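Local coordinates for putative glucoamylase (Bacteroides uniformis, PDB 4GL3), which probably hydrolyses glycosidic bonds in glucose-containing saccharides, as a member of the six-hairpin glycosidase clan, at residues 237-242 / 267-272; 250-255 / 276-281; 196-201 / 257-262; 202-207 / 411-416. All coordinates share one frame; numbering follows the deposited sequence. Where two conformers were deposited one is given.

Following the chain, helix 197-205 with its flanks comes first and supplies one side of contacts 3 and 4 in succession, residues 196-201 and then 202-207. Strand 235-239 gives contact 1 its first side, and the loop that follows gives 250-255 to contact 2 and 257-262 to contact 3, closing a loop from 196-201. Residues 267-272, which lead into helix 271-288, then close contact 1, and 276-281 on that helix close contact 2. Contacts 1, 2 and 3 cross one another in sequence. Contact 4 closes last, at 411-416: its loop encloses contacts 1 and 2 and crosses contact 3. Together they tie the two-stranded hairpin, helix 271-288, helix 197-205 and the C-terminal end of the chain.

Contact 1. Residues 237-242 / 267-272; sequences LPLGNN and RYADYE
Leu-239 reaches across to Ala-269 and Tyr-271 with one methyl branch. Chi1 (-54°) sets CG of Leu-239 anti to the carbonyl carbon and the extended chi2 takes CD1 across; Leu-239 CD1 lies 3.8 Å from CB of Ala-269 and 3.7 Å from CE1 of Tyr-271. The leucine branch and the tyrosine ring meet at a slant, neither squarely on a face nor at an edge. Tyr-271 starts out pointing away from the strand, yet its ring swings back far enough for CE1 to touch the leucine. CB of Ala-269 also sits over one face of that ring, toward the rim, so methyl, ring and leucine form a three-way cluster. Pro-238 adds a looser touch, its CB 4.2 Å from CB of Ala-269. The phenol oxygen of Tyr-271 is satisfied by the carboxylate of Asp-266, which fixes the end of the ring. Asp-270, the N-cap residue, receives a weak bond from N of Glu-272 on OD1, at 3.0 Å. The contact is wholly apolar and joins the edge of a beta hairpin to a helix start: strand 235-239 pairs with strand 227-232, Pro-238 leans on helix 271-288, and Tyr-271 packs against Tyr-216 of helix 213-220.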
loop_
_atom_site.group_PDB
_atom_site.type_symbol
_atom_site.label_atom_id
_atom_site.label_comp_id
_atom_site.label_asym_id
_atom_site.label_seq_id
_atom_site.Cartn_x
_atom_site.Cartn_y
_atom_site.Cartn_z
ATOM N N LEU A 237 -1.917 -15.336 -16.098
ATOM C CA LEU A 237 -1.910 -14.732 -14.763
ATOM C C LEU A 237 -1.566 -15.794 -13.702
ATOM O O LEU A 237 -2.403 -16.668 -13.425
ATOM C CB LEU A 237 -3.300 -14.119 -14.455
ATOM C CG LEU A 237 -3.521 -13.415 -13.112
ATOM C CD1 LEU A 237 -2.605 -12.199 -12.936
ATOM C CD2 LEU A 237 -4.997 -13.029 -12.968
ATOM N N PRO A 238 -0.346 -15.741 -13.103
ATOM C CA PRO A 238 0.059 -16.832 -12.173
ATOM C C PRO A 238 -0.877 -17.044 -10.990
ATOM O O PRO A 238 -1.234 -18.185 -10.684
ATOM C CB PRO A 238 1.456 -16.405 -11.699
ATOM C CG PRO A 238 1.989 -15.554 -12.836
ATOM C CD PRO A 238 0.784 -14.839 -13.418
ATOM N N LEU A 239 -1.283 -15.948 -10.368
ATOM C CA LEU A 239 -2.039 -15.963 -9.124
ATOM C C LEU A 239 -3.266 -15.014 -9.145
ATOM O O LEU A 239 -3.339 -14.044 -9.920
ATOM C CB LEU A 239 -1.130 -15.560 -7.950
ATOM C CG LEU A 239 0.207 -16.315 -7.690
ATOM C CD1 LEU A 239 1.010 -15.596 -6.588
ATOM C CD2 LEU A 239 -0.054 -17.786 -7.363
ATOM N N GLY A 240 -4.209 -15.275 -8.245
ATOM C CA GLY A 240 -5.249 -14.297 -7.946
ATOM C C GLY A 240 -6.647 -14.723 -8.403
ATOM O O GLY A 240 -6.837 -15.737 -9.100
ATOM N N ASN A 241 -7.611 -13.900 -8.004
ATOM C CA ASN A 241 -9.034 -14.123 -8.240
ATOM C C ASN A 241 -9.336 -14.429 -9.694
ATOM O O ASN A 241 -8.924 -13.690 -10.611
ATOM C CB ASN A 241 -9.786 -12.848 -7.801
ATOM C CG ASN A 241 -11.264 -13.067 -7.663
ATOM O OD1 ASN A 241 -11.994 -13.226 -8.650
ATOM N ND2 ASN A 241 -11.727 -13.062 -6.414
ATOM N N ASN A 242 -10.120 -15.464 -9.929
ATOM C CA ASN A 242 -10.493 -15.834 -11.296
ATOM C C ASN A 242 -11.469 -14.854 -12.019
ATOM O O ASN A 242 -11.106 -14.248 -13.027
ATOM C CB ASN A 242 -11.055 -17.272 -11.260
ATOM C CG ASN A 242 -11.416 -17.803 -12.637
ATOM O OD1 ASN A 242 -10.972 -17.283 -13.651
ATOM N ND2 ASN A 242 -12.184 -18.868 -12.661
ATOM N N ARG A 267 8.211 -20.797 -4.501
ATOM C CA ARG A 267 7.847 -22.030 -5.206
ATOM C C ARG A 267 6.527 -21.887 -5.963
ATOM O O ARG A 267 6.214 -22.741 -6.681
ATOM C CB ARG A 267 7.797 -23.246 -4.255
ATOM C CG ARG A 267 6.636 -23.259 -3.272
ATOM C CD ARG A 267 6.531 -24.593 -2.510
ATOM N NE ARG A 267 7.476 -24.643 -1.391
ATOM C CZ ARG A 267 7.331 -25.379 -0.272
ATOM N NH1 ARG A 267 6.265 -26.156 -0.062
ATOM N NH2 ARG A 267 8.265 -25.331 0.680
ATOM N N TYR A 268 5.757 -20.833 -5.747
ATOM C CA TYR A 268 4.459 -20.659 -6.369
ATOM C C TYR A 268 4.505 -19.707 -7.557
ATOM O O TYR A 268 3.789 -19.922 -8.493
ATOM C CB TYR A 268 3.440 -20.112 -5.350
ATOM C CG TYR A 268 3.404 -20.966 -4.091
ATOM C CD1 TYR A 268 2.950 -22.272 -4.138
ATOM C CD2 TYR A 268 3.875 -20.489 -2.892
ATOM C CE1 TYR A 268 2.967 -23.083 -3.008
ATOM C CE2 TYR A 268 3.878 -21.286 -1.762
ATOM C CZ TYR A 268 3.459 -22.583 -1.837
ATOM O OH TYR A 268 3.477 -23.366 -0.718
ATOM N N ALA A 269 5.293 -18.642 -7.521
ATOM C CA ALA A 269 5.258 -17.694 -8.631
ATOM C C ALA A 269 6.545 -16.896 -8.828
ATOM O O ALA A 269 7.401 -16.771 -7.915
ATOM C CB ALA A 269 4.098 -16.720 -8.475
ATOM N N ASP A 270 6.645 -16.359 -10.041
ATOM C CA ASP A 270 7.573 -15.274 -10.378
ATOM C C ASP A 270 6.784 -13.993 -10.200
ATOM O O ASP A 270 5.856 -13.702 -10.965
ATOM C CB ASP A 270 8.057 -15.456 -11.811
ATOM C CG ASP A 270 8.876 -14.288 -12.332
ATOM O OD1 ASP A 270 8.833 -13.177 -11.793
ATOM O OD2 ASP A 270 9.554 -14.500 -13.331
ATOM N N TYR A 271 7.130 -13.239 -9.167
ATOM C CA TYR A 271 6.294 -12.111 -8.767
ATOM C C TYR A 271 6.384 -10.946 -9.722
ATOM O O TYR A 271 5.431 -10.179 -9.844
ATOM C CB TYR A 271 6.534 -11.704 -7.320
ATOM C CG TYR A 271 5.937 -12.764 -6.418
ATOM C CD1 TYR A 271 4.576 -12.790 -6.158
ATOM C CD2 TYR A 271 6.714 -13.812 -5.921
ATOM C CE1 TYR A 271 4.001 -13.810 -5.401
ATOM C CE2 TYR A 271 6.147 -14.822 -5.146
ATOM C CZ TYR A 271 4.786 -14.821 -4.902
ATOM O OH TYR A 271 4.219 -15.845 -4.160
ATOM N N GLU A 272 7.491 -10.829 -10.440
ATOM C CA GLU A 272 7.588 -9.810 -11.466
ATOM C C GLU A 272 6.572 -10.086 -12.594
ATOM O O GLU A 272 5.911 -9.163 -13.091
ATOM C CB GLU A 272 9.001 -9.755 -12.046
ATOM C CG GLU A 272 9.218 -8.578 -12.986
ATOM C CD GLU A 272 10.692 -8.411 -13.393
ATOM O OE1 GLU A 272 11.569 -9.208 -12.957
ATOM O OE2 GLU A 272 10.961 -7.476 -14.147
#

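Contact 2. Residues 250-255 / 276-281; sequences FFTHYS and KAHTLI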
loop_
_atom_site.group_PDB
_atom_site.type_symbol
_atom_site.label_atom_id
_atom_site.label_comp_id
_atom_site.label_asym_id
_atom_site.label_seq_id
_atom_site.Cartn_x
_atom_site.Cartn_y
_atom_site.Cartn_z
ATOM N N PHE A 250 -4.884 -2.600 -6.912
ATOM C CA PHE A 250 -4.054 -2.284 -5.745
ATOM C C PHE A 250 -3.402 -3.519 -5.091
ATOM O O PHE A 250 -2.488 -3.368 -4.283
ATOM C CB PHE A 250 -4.799 -1.449 -4.676
ATOM C CG PHE A 250 -5.654 -2.278 -3.706
ATOM C CD1 PHE A 250 -6.956 -2.651 -4.057
ATOM C CD2 PHE A 250 -5.159 -2.675 -2.471
ATOM C CE1 PHE A 250 -7.770 -3.377 -3.171
ATOM C CE2 PHE A 250 -5.978 -3.392 -1.568
ATOM C CZ PHE A 250 -7.264 -3.757 -1.931
ATOM N N PHE A 251 -3.879 -4.726 -5.407
ATOM C CA PHE A 251 -3.201 -5.925 -4.955
ATOM C C PHE A 251 -1.707 -5.960 -5.415
ATOM O O PHE A 251 -0.895 -6.593 -4.761
ATOM C CB PHE A 251 -3.894 -7.202 -5.458
ATOM C CG PHE A 251 -5.279 -7.498 -4.858
ATOM C CD1 PHE A 251 -5.856 -6.710 -3.874
ATOM C CD2 PHE A 251 -5.999 -8.613 -5.328
ATOM C CE1 PHE A 251 -7.105 -7.030 -3.348
ATOM C CE2 PHE A 251 -7.236 -8.931 -4.818
ATOM C CZ PHE A 251 -7.776 -8.154 -3.797
ATOM N N THR A 252 -1.357 -5.269 -6.506
ATOM C CA THR A 252 0.059 -5.196 -6.983
ATOM C C THR A 252 0.837 -4.033 -6.364
ATOM O O THR A 252 1.999 -3.816 -6.713
ATOM C CB THR A 252 0.127 -5.078 -8.517
ATOM O OG1 THR A 252 -0.347 -3.775 -8.916
ATOM C CG2 THR A 252 -0.709 -6.204 -9.153
ATOM N N HIS A 253 0.207 -3.299 -5.431
ATOM C CA HIS A 253 0.802 -2.119 -4.846
ATOM C C HIS A 253 1.138 -2.244 -3.349
ATOM O O HIS A 253 2.222 -1.929 -2.955
ATOM C CB HIS A 253 -0.094 -0.872 -5.026
ATOM C CG HIS A 253 -0.489 -0.620 -6.430
ATOM N ND1 HIS A 253 -1.678 -0.009 -6.755
ATOM C CD2 HIS A 253 0.099 -0.978 -7.597
ATOM C CE1 HIS A 253 -1.789 0.024 -8.078
ATOM N NE2 HIS A 253 -0.718 -0.540 -8.613
ATOM N N TYR A 254 0.195 -2.610 -2.497
ATOM C CA TYR A 254 0.409 -2.335 -1.057
ATOM C C TYR A 254 1.586 -3.093 -0.383
ATOM O O TYR A 254 2.295 -2.525 0.435
ATOM C CB TYR A 254 -0.876 -2.539 -0.231
ATOM C CG TYR A 254 -2.033 -1.601 -0.450
ATOM C CD1 TYR A 254 -1.995 -0.590 -1.392
ATOM C CD2 TYR A 254 -3.200 -1.743 0.312
ATOM C CE1 TYR A 254 -3.092 0.239 -1.601
ATOM C CE2 TYR A 254 -4.285 -0.925 0.122
ATOM C CZ TYR A 254 -4.234 0.078 -0.836
ATOM O OH TYR A 254 -5.343 0.897 -1.061
ATOM N N SER A 255 1.741 -4.369 -0.695
ATOM C CA SER A 255 2.839 -5.190 -0.187
ATOM C C SER A 255 4.147 -4.975 -0.955
ATOM O O SER A 255 5.189 -5.385 -0.456
ATOM C CB SER A 255 2.462 -6.715 -0.234
ATOM O OG SER A 255 1.395 -7.055 0.660
ATOM N N LYS A 276 3.222 -7.618 -13.617
ATOM C CA LYS A 276 3.053 -7.240 -15.014
ATOM C C LYS A 276 1.789 -7.815 -15.617
ATOM O O LYS A 276 1.048 -7.098 -16.269
ATOM C CB LYS A 276 4.262 -7.651 -15.865
ATOM C CG LYS A 276 5.508 -6.881 -15.465
ATOM C CD LYS A 276 6.674 -7.017 -16.450
ATOM C CE LYS A 276 7.771 -6.010 -16.077
ATOM N NZ LYS A 276 9.126 -6.555 -16.353
ATOM N N ALA A 277 1.541 -9.104 -15.396
ATOM C CA ALA A 277 0.351 -9.780 -15.938
ATOM C C ALA A 277 -0.907 -9.113 -15.417
ATOM O O ALA A 277 -1.796 -8.776 -16.183
ATOM C CB ALA A 277 0.342 -11.291 -15.602
ATOM N N HIS A 278 -0.991 -8.923 -14.113
ATOM C CA HIS A 278 -2.180 -8.315 -13.532
ATOM C C HIS A 278 -2.425 -6.904 -14.080
ATOM O O HIS A 278 -3.551 -6.552 -14.451
ATOM C CB HIS A 278 -2.053 -8.287 -12.031
ATOM C CG HIS A 278 -3.316 -7.927 -11.310
ATOM N ND1 HIS A 278 -3.393 -7.934 -9.933
ATOM C CD2 HIS A 278 -4.543 -7.553 -11.756
ATOM C CE1 HIS A 278 -4.608 -7.570 -9.564
ATOM N NE2 HIS A 278 -5.327 -7.335 -10.647
ATOM N N THR A 279 -1.371 -6.099 -14.130
ATOM C CA THR A 279 -1.484 -4.750 -14.705
ATOM C C THR A 279 -1.975 -4.759 -16.148
ATOM O O THR A 279 -2.852 -3.978 -16.525
ATOM C CB THR A 279 -0.138 -4.018 -14.574
ATOM O OG1 THR A 279 0.228 -3.955 -13.187
ATOM C CG2 THR A 279 -0.161 -2.608 -15.227
ATOM N N LEU A 280 -1.439 -5.652 -16.964
ATOM C CA LEU A 280 -1.754 -5.622 -18.418
ATOM C C LEU A 280 -3.132 -6.201 -18.680
ATOM O O LEU A 280 -3.843 -5.754 -19.547
ATOM C CB LEU A 280 -0.680 -6.354 -19.232
ATOM C CG LEU A 280 0.670 -5.620 -19.289
ATOM C CD1 LEU A 280 1.624 -6.275 -20.278
ATOM C CD2 LEU A 280 0.457 -4.161 -19.677
ATOM N N ILE A 281 -3.525 -7.191 -17.893
ATOM C CA ILE A 281 -4.887 -7.721 -17.950
ATOM C C ILE A 281 -5.951 -6.665 -17.549
ATOM O O ILE A 281 -6.970 -6.530 -18.220
ATOM C CB ILE A 281 -4.992 -9.000 -17.103
ATOM C CG1 ILE A 281 -4.223 -10.142 -17.802
ATOM C CG2 ILE A 281 -6.456 -9.367 -16.841
ATOM C CD1 ILE A 281 -3.889 -11.309 -16.845
#
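Thr-252 pushes its methyl CG2 against the imidazole of His-278, 3.3 Å from ND1 of that histidine, at a slant to the ring. With chi1 at 70°, its CG2 stands anti to the carbonyl carbon and faces the helix, while OG1 turns back to bond to the carbonyl oxygen of Leu-249. His-278 has CG anti to the backbone N (chi1 -169°), which extends the ring from the helix toward the loop. CB of Phe-251 meets the ring at its edge, near the ring plane, 4.2 Å from CE1 of His-278. NE2 of His-278 bonds to the carbonyl oxygen of Gly-247, holding the rotation of the imidazole and tying the loop to the helix a second time. A leucine in place of the histidine would probably leave the Gly-247 carbonyl without its mate and disturb the fit around the Thr-252 methyl. Thr-279 stands beside this pair, its OG1 4.3 Å from OG1 of Thr-252, but bonds back to the carbonyl oxygen of Met-275. The segment 250-255 lies in the long loop between strand 235-239 and helix 271-288, and Ala-277 and Ile-281 of that helix rest on Ile-235 of the strand.

Contact 3. Residues 196-201 / 257-262; sequences CHIVYI and MGLDPR
Ile-198 and Leu-259 bring the two backbones to their nearest approach, with CA atoms 7.7 Å apart, and no hydrogen bond joins the segments. Residues 197-201 form the first turn of helix 197-205, while 257-262 is an irregular loop containing an Asx turn at Asp-260. Consistent with the helical fold of the six-hairpin clan, the contact packs a loop residue onto a helix, near the centre of the chain. Leu-259 supplies the loop's whole apolar share. Its CG is anti to the backbone N (chi1 -173°), which turns the branch toward the helix, CD2 settling in the notch formed by Ile-198 and Ile-201. CB of Leu-259 lies 4.1 Å from CD1 of Ile-198, and these two side chains run past each other in opposite directions. CD2 of Leu-259 lies 4.1 Å from CG1 of Ile-201, whose side chain crosses the leucine at about a right angle. Ile-198 and Ile-201 are one turn apart, so they offer the leucine a shared apolar surface. Phe-400 and Met-401 of helix 395-401 add to this packing, touching Ile-198 and Leu-259 respectively. Beyond the leucine the loop is held by its own charges. Arg-262 grips Asp-260 side-on, NE to OD1 and NH2 to OD2, and Tyr-419 also bonds to OD2. The bond from NE is nearly straight, at 171°, and uses the syn lone pair of OD1. The same oxygen closes the Asx turn: the backbone N of Arg-262 meets OD1 of Asp-260 at 3.0 Å, from above the carboxylate plane.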
loop_
_atom_site.group_PDB
_atom_site.type_symbol
_atom_site.label_atom_id
_atom_site.label_comp_id
_atom_site.label_asym_id
_atom_site.label_seq_id
_atom_site.Cartn_x
_atom_site.Cartn_y
_atom_site.Cartn_z
ATOM N N CYS A 196 -2.364 -8.768 0.933
ATOM C CA CYS A 196 -1.761 -8.980 2.260
ATOM C C CYS A 196 -0.478 -9.817 2.311
ATOM O O CYS A 196 -0.129 -10.313 3.362
ATOM C CB CYS A 196 -2.806 -9.690 3.111
ATOM S SG CYS A 196 -4.375 -8.846 3.224
ATOM N N HIS A 197 0.190 -10.036 1.185
ATOM C CA HIS A 197 1.382 -10.902 1.138
ATOM C C HIS A 197 2.420 -10.558 2.232
ATOM O O HIS A 197 3.036 -11.454 2.892
ATOM C CB HIS A 197 2.010 -10.794 -0.266
ATOM C CG HIS A 197 2.937 -11.908 -0.630
ATOM N ND1 HIS A 197 3.706 -11.868 -1.774
ATOM C CD2 HIS A 197 3.209 -13.093 -0.028
ATOM C CE1 HIS A 197 4.408 -12.989 -1.863
ATOM N NE2 HIS A 197 4.109 -13.758 -0.829
ATOM N N ILE A 198 2.586 -9.255 2.435
ATOM C CA ILE A 198 3.612 -8.713 3.317
ATOM C C ILE A 198 3.399 -9.117 4.775
ATOM O O ILE A 198 4.366 -9.153 5.570
ATOM C CB ILE A 198 3.704 -7.149 3.196
ATOM C CG1 ILE A 198 4.989 -6.609 3.795
ATOM C CG2 ILE A 198 2.546 -6.448 3.893
ATOM C CD1 ILE A 198 6.174 -6.774 2.921
ATOM N N VAL A 199 2.153 -9.401 5.146
ATOM C CA VAL A 199 1.891 -9.874 6.478
ATOM C C VAL A 199 2.637 -11.182 6.778
ATOM O O VAL A 199 3.195 -11.348 7.868
ATOM C CB VAL A 199 0.359 -10.059 6.738
ATOM C CG1 VAL A 199 0.124 -10.469 8.199
ATOM C CG2 VAL A 199 -0.386 -8.764 6.388
ATOM N N TYR A 200 2.637 -12.110 5.818
ATOM C CA TYR A 200 3.336 -13.389 5.987
ATOM C C TYR A 200 4.841 -13.221 5.921
ATOM O O TYR A 200 5.558 -13.867 6.694
ATOM C CB TYR A 200 2.883 -14.419 4.953
ATOM C CG TYR A 200 1.519 -14.989 5.284
ATOM C CD1 TYR A 200 0.334 -14.318 4.912
ATOM C CD2 TYR A 200 1.392 -16.165 6.025
ATOM C CE1 TYR A 200 -0.924 -14.819 5.267
ATOM C CE2 TYR A 200 0.134 -16.664 6.378
ATOM C CZ TYR A 200 -1.017 -16.002 6.011
ATOM O OH TYR A 200 -2.271 -16.540 6.363
ATOM N N ILE A 201 5.323 -12.346 5.026
ATOM C CA ILE A 201 6.768 -12.077 4.939
ATOM C C ILE A 201 7.289 -11.468 6.255
ATOM O O ILE A 201 8.293 -11.919 6.762
ATOM C CB ILE A 201 7.141 -11.116 3.767
ATOM C CG1 ILE A 201 6.628 -11.587 2.397
ATOM C CG2 ILE A 201 8.633 -10.814 3.737
ATOM C CD1 ILE A 201 6.819 -13.005 2.119
HETATM N N MSE A 257 5.512 -2.035 -2.107
HETATM C CA MSE A 257 6.043 -0.700 -1.898
HETATM C C MSE A 257 7.489 -0.817 -1.391
HETATM O O MSE A 257 8.406 -0.152 -1.873
HETATM C CB MSE A 257 5.160 0.001 -0.864
HETATM C CG MSE A 257 4.869 1.359 -1.242
HETATM SE SE MSE A 257 3.142 1.657 -2.057
HETATM C CE MSE A 257 2.925 3.240 -0.884
ATOM N N GLY A 258 7.687 -1.713 -0.416
ATOM C CA GLY A 258 9.054 -2.050 0.069
ATOM C C GLY A 258 9.608 -3.358 -0.503
ATOM O O GLY A 258 10.786 -3.465 -0.865
ATOM N N LEU A 259 8.755 -4.365 -0.568
ATOM C CA LEU A 259 9.101 -5.650 -1.155
ATOM C C LEU A 259 9.195 -5.472 -2.689
ATOM O O LEU A 259 8.195 -5.192 -3.372
ATOM C CB LEU A 259 8.035 -6.670 -0.752
ATOM C CG LEU A 259 8.187 -8.125 -1.072
ATOM C CD1 LEU A 259 9.400 -8.683 -0.352
ATOM C CD2 LEU A 259 6.929 -8.882 -0.616
ATOM N N ASP A 260 10.411 -5.579 -3.208
ATOM C CA ASP A 260 10.673 -5.454 -4.626
ATOM C C ASP A 260 10.329 -6.775 -5.334
ATOM O O ASP A 260 11.021 -7.778 -5.153
ATOM C CB ASP A 260 12.170 -5.101 -4.832
ATOM C CG ASP A 260 12.524 -4.693 -6.263
ATOM O OD1 ASP A 260 11.737 -4.902 -7.207
ATOM O OD2 ASP A 260 13.649 -4.160 -6.433
ATOM N N PRO A 261 9.307 -6.766 -6.209
ATOM C CA PRO A 261 8.950 -7.988 -6.949
ATOM C C PRO A 261 9.838 -8.342 -8.116
ATOM O O PRO A 261 9.701 -9.469 -8.643
ATOM C CB PRO A 261 7.537 -7.694 -7.456
ATOM C CG PRO A 261 7.540 -6.232 -7.670
ATOM C CD PRO A 261 8.479 -5.626 -6.629
ATOM N N ARG A 262 10.762 -7.451 -8.507
ATOM C CA ARG A 262 11.639 -7.728 -9.633
ATOM C C ARG A 262 12.672 -8.824 -9.283
ATOM O O ARG A 262 13.441 -8.698 -8.326
ATOM C CB ARG A 262 12.332 -6.434 -10.085
ATOM C CG ARG A 262 11.335 -5.349 -10.527
ATOM C CD ARG A 262 12.027 -4.028 -10.846
ATOM N NE ARG A 262 12.765 -3.609 -9.655
ATOM C CZ ARG A 262 13.792 -2.767 -9.650
ATOM N NH1 ARG A 262 14.208 -2.189 -10.763
ATOM N NH2 ARG A 262 14.395 -2.469 -8.516
#

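Contact 4. Residues 202-207 / 411-416; sequences LGASSP and RRLGFT
Arg-412 and Ala-204 form the one polar link between the segments, a hydrogen bond from NH1 of the arginine to the carbonyl oxygen of the alanine at 2.9 Å. The N-H points well at the oxygen, at 157°, and arrives in the carbonyl plane on a lone pair, with a C=O...N angle of 116°. The oxygen lies close to the guanidinium plane, at its edge. A bend at chi3 (70°) turns the guanidinium back toward the helix end, and CD of Arg-412 comes 3.5 Å from the same O of Ala-204. NH1 also bonds to the carbonyl oxygen of Ile-211, so one nitrogen joins the last turn of helix 197-205 to the chain just beyond it. A methionine in its place would probably leave both carbonyl oxygens without this donor and loosen the join between the two helix ends. The setting is two helix C-termini side by side: helix 197-205 ends before Ser-206, and helix 404-412 closes in a Schellman motif, with Gly-414 at positive phi. Apolar contact accompanies the bond. CB of Ala-204 fits against the fork of Leu-413, 3.7 Å from CG of Leu-413, with both methyls of the leucine close by. Leu-413 also touches Ile-201 and, in helix 213-220, Tyr-216; Phe-415 continues along helix 197-205 to meet Ile-201 and His-197.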
loop_
_atom_site.group_PDB
_atom_site.type_symbol
_atom_site.label_atom_id
_atom_site.label_comp_id
_atom_site.label_asym_id
_atom_site.label_seq_id
_atom_site.Cartn_x
_atom_site.Cartn_y
_atom_site.Cartn_z
ATOM N N LEU A 202 6.592 -10.462 6.810
ATOM C CA LEU A 202 7.019 -9.873 8.086
ATOM C C LEU A 202 6.895 -10.900 9.221
ATOM O O LEU A 202 7.791 -11.019 10.081
ATOM C CB LEU A 202 6.231 -8.607 8.415
ATOM C CG LEU A 202 6.454 -7.390 7.470
ATOM C CD1 LEU A 202 5.544 -6.208 7.787
ATOM C CD2 LEU A 202 7.910 -6.981 7.508
ATOM N N GLY A 203 5.804 -11.648 9.235
ATOM C CA GLY A 203 5.652 -12.741 10.233
ATOM C C GLY A 203 6.837 -13.700 10.204
ATOM O O GLY A 203 7.314 -14.143 11.240
ATOM N N ALA A 204 7.319 -14.038 9.014
ATOM C CA ALA A 204 8.433 -14.982 8.856
ATOM C C ALA A 204 9.752 -14.329 9.248
ATOM O O ALA A 204 10.698 -15.045 9.616
ATOM C CB ALA A 204 8.536 -15.496 7.409
ATOM N N SER A 205 9.800 -12.994 9.133
ATOM C CA SER A 205 11.023 -12.198 9.367
ATOM C C SER A 205 11.262 -11.820 10.833
ATOM O O SER A 205 12.365 -11.417 11.205
ATOM C CB SER A 205 10.985 -10.894 8.549
ATOM O OG SER A 205 10.817 -11.119 7.157
ATOM N N SER A 206 10.240 -11.929 11.665
ATOM C CA SER A 206 10.333 -11.470 13.074
ATOM C C SER A 206 11.469 -12.113 13.845
ATOM O O SER A 206 11.621 -13.350 13.817
ATOM C CB SER A 206 9.020 -11.754 13.821
ATOM O OG SER A 206 9.078 -11.266 15.160
ATOM N N PRO A 207 12.286 -11.299 14.542
ATOM C CA PRO A 207 13.319 -11.880 15.382
ATOM C C PRO A 207 12.782 -12.408 16.716
ATOM O O PRO A 207 13.517 -13.054 17.439
ATOM C CB PRO A 207 14.256 -10.692 15.648
ATOM C CG PRO A 207 13.326 -9.513 15.637
ATOM C CD PRO A 207 12.399 -9.828 14.498
ATOM N N ARG A 411 14.269 -15.778 2.970
ATOM C CA ARG A 411 14.968 -17.054 2.849
ATOM C C ARG A 411 14.207 -18.190 3.524
ATOM O O ARG A 411 14.088 -19.256 2.959
ATOM C CB ARG A 411 16.381 -17.002 3.430
ATOM C CG ARG A 411 17.378 -16.345 2.520
ATOM C CD ARG A 411 18.786 -16.829 2.811
ATOM N NE ARG A 411 19.739 -15.810 2.422
ATOM C CZ ARG A 411 20.291 -15.732 1.224
ATOM N NH1 ARG A 411 20.005 -16.634 0.290
ATOM N NH2 ARG A 411 21.140 -14.748 0.969
ATOM N N ARG A 412 13.681 -17.956 4.735
ATOM C CA ARG A 412 12.911 -18.986 5.451
ATOM C C ARG A 412 11.748 -19.486 4.592
ATOM O O ARG A 412 11.458 -20.667 4.603
ATOM C CB ARG A 412 12.337 -18.455 6.797
ATOM C CG ARG A 412 13.371 -18.265 7.858
ATOM C CD ARG A 412 12.738 -17.877 9.177
ATOM N NE ARG A 412 12.007 -19.002 9.754
ATOM C CZ ARG A 412 10.763 -18.962 10.201
ATOM N NH1 ARG A 412 10.060 -17.849 10.197
ATOM N NH2 ARG A 412 10.207 -20.065 10.658
ATOM N N LEU A 413 11.096 -18.581 3.852
ATOM C CA LEU A 413 9.952 -18.926 3.058
ATOM C C LEU A 413 10.322 -19.474 1.679
ATOM O O LEU A 413 9.444 -19.805 0.929
ATOM C CB LEU A 413 8.987 -17.751 2.937
ATOM C CG LEU A 413 8.340 -17.295 4.233
ATOM C CD1 LEU A 413 7.370 -16.156 3.964
ATOM C CD2 LEU A 413 7.707 -18.473 4.972
ATOM N N GLY A 414 11.614 -19.612 1.373
ATOM C CA GLY A 414 12.043 -20.231 0.148
ATOM C C GLY A 414 12.193 -19.268 -1.011
ATOM O O GLY A 414 12.289 -19.697 -2.142
ATOM N N PHE A 415 12.247 -17.974 -0.770
ATOM C CA PHE A 415 12.357 -17.031 -1.907
ATOM C C PHE A 415 13.772 -16.962 -2.450
ATOM O O PHE A 415 14.713 -17.172 -1.703
ATOM C CB PHE A 415 12.005 -15.619 -1.517
ATOM C CG PHE A 415 10.547 -15.364 -1.388
ATOM C CD1 PHE A 415 9.867 -15.735 -0.237
ATOM C CD2 PHE A 415 9.853 -14.776 -2.412
ATOM C CE1 PHE A 415 8.513 -15.465 -0.104
ATOM C CE2 PHE A 415 8.514 -14.531 -2.305
ATOM C CZ PHE A 415 7.837 -14.867 -1.133
ATOM N N THR A 416 13.899 -16.682 -3.754
ATOM C CA THR A 416 15.151 -16.203 -4.361
ATOM C C THR A 416 14.884 -14.759 -4.863
ATOM O O THR A 416 13.724 -14.358 -5.144
ATOM C CB THR A 416 15.611 -17.082 -5.531
ATOM O OG1 THR A 416 14.531 -17.157 -6.457
ATOM C CG2 THR A 416 16.011 -18.528 -5.078
#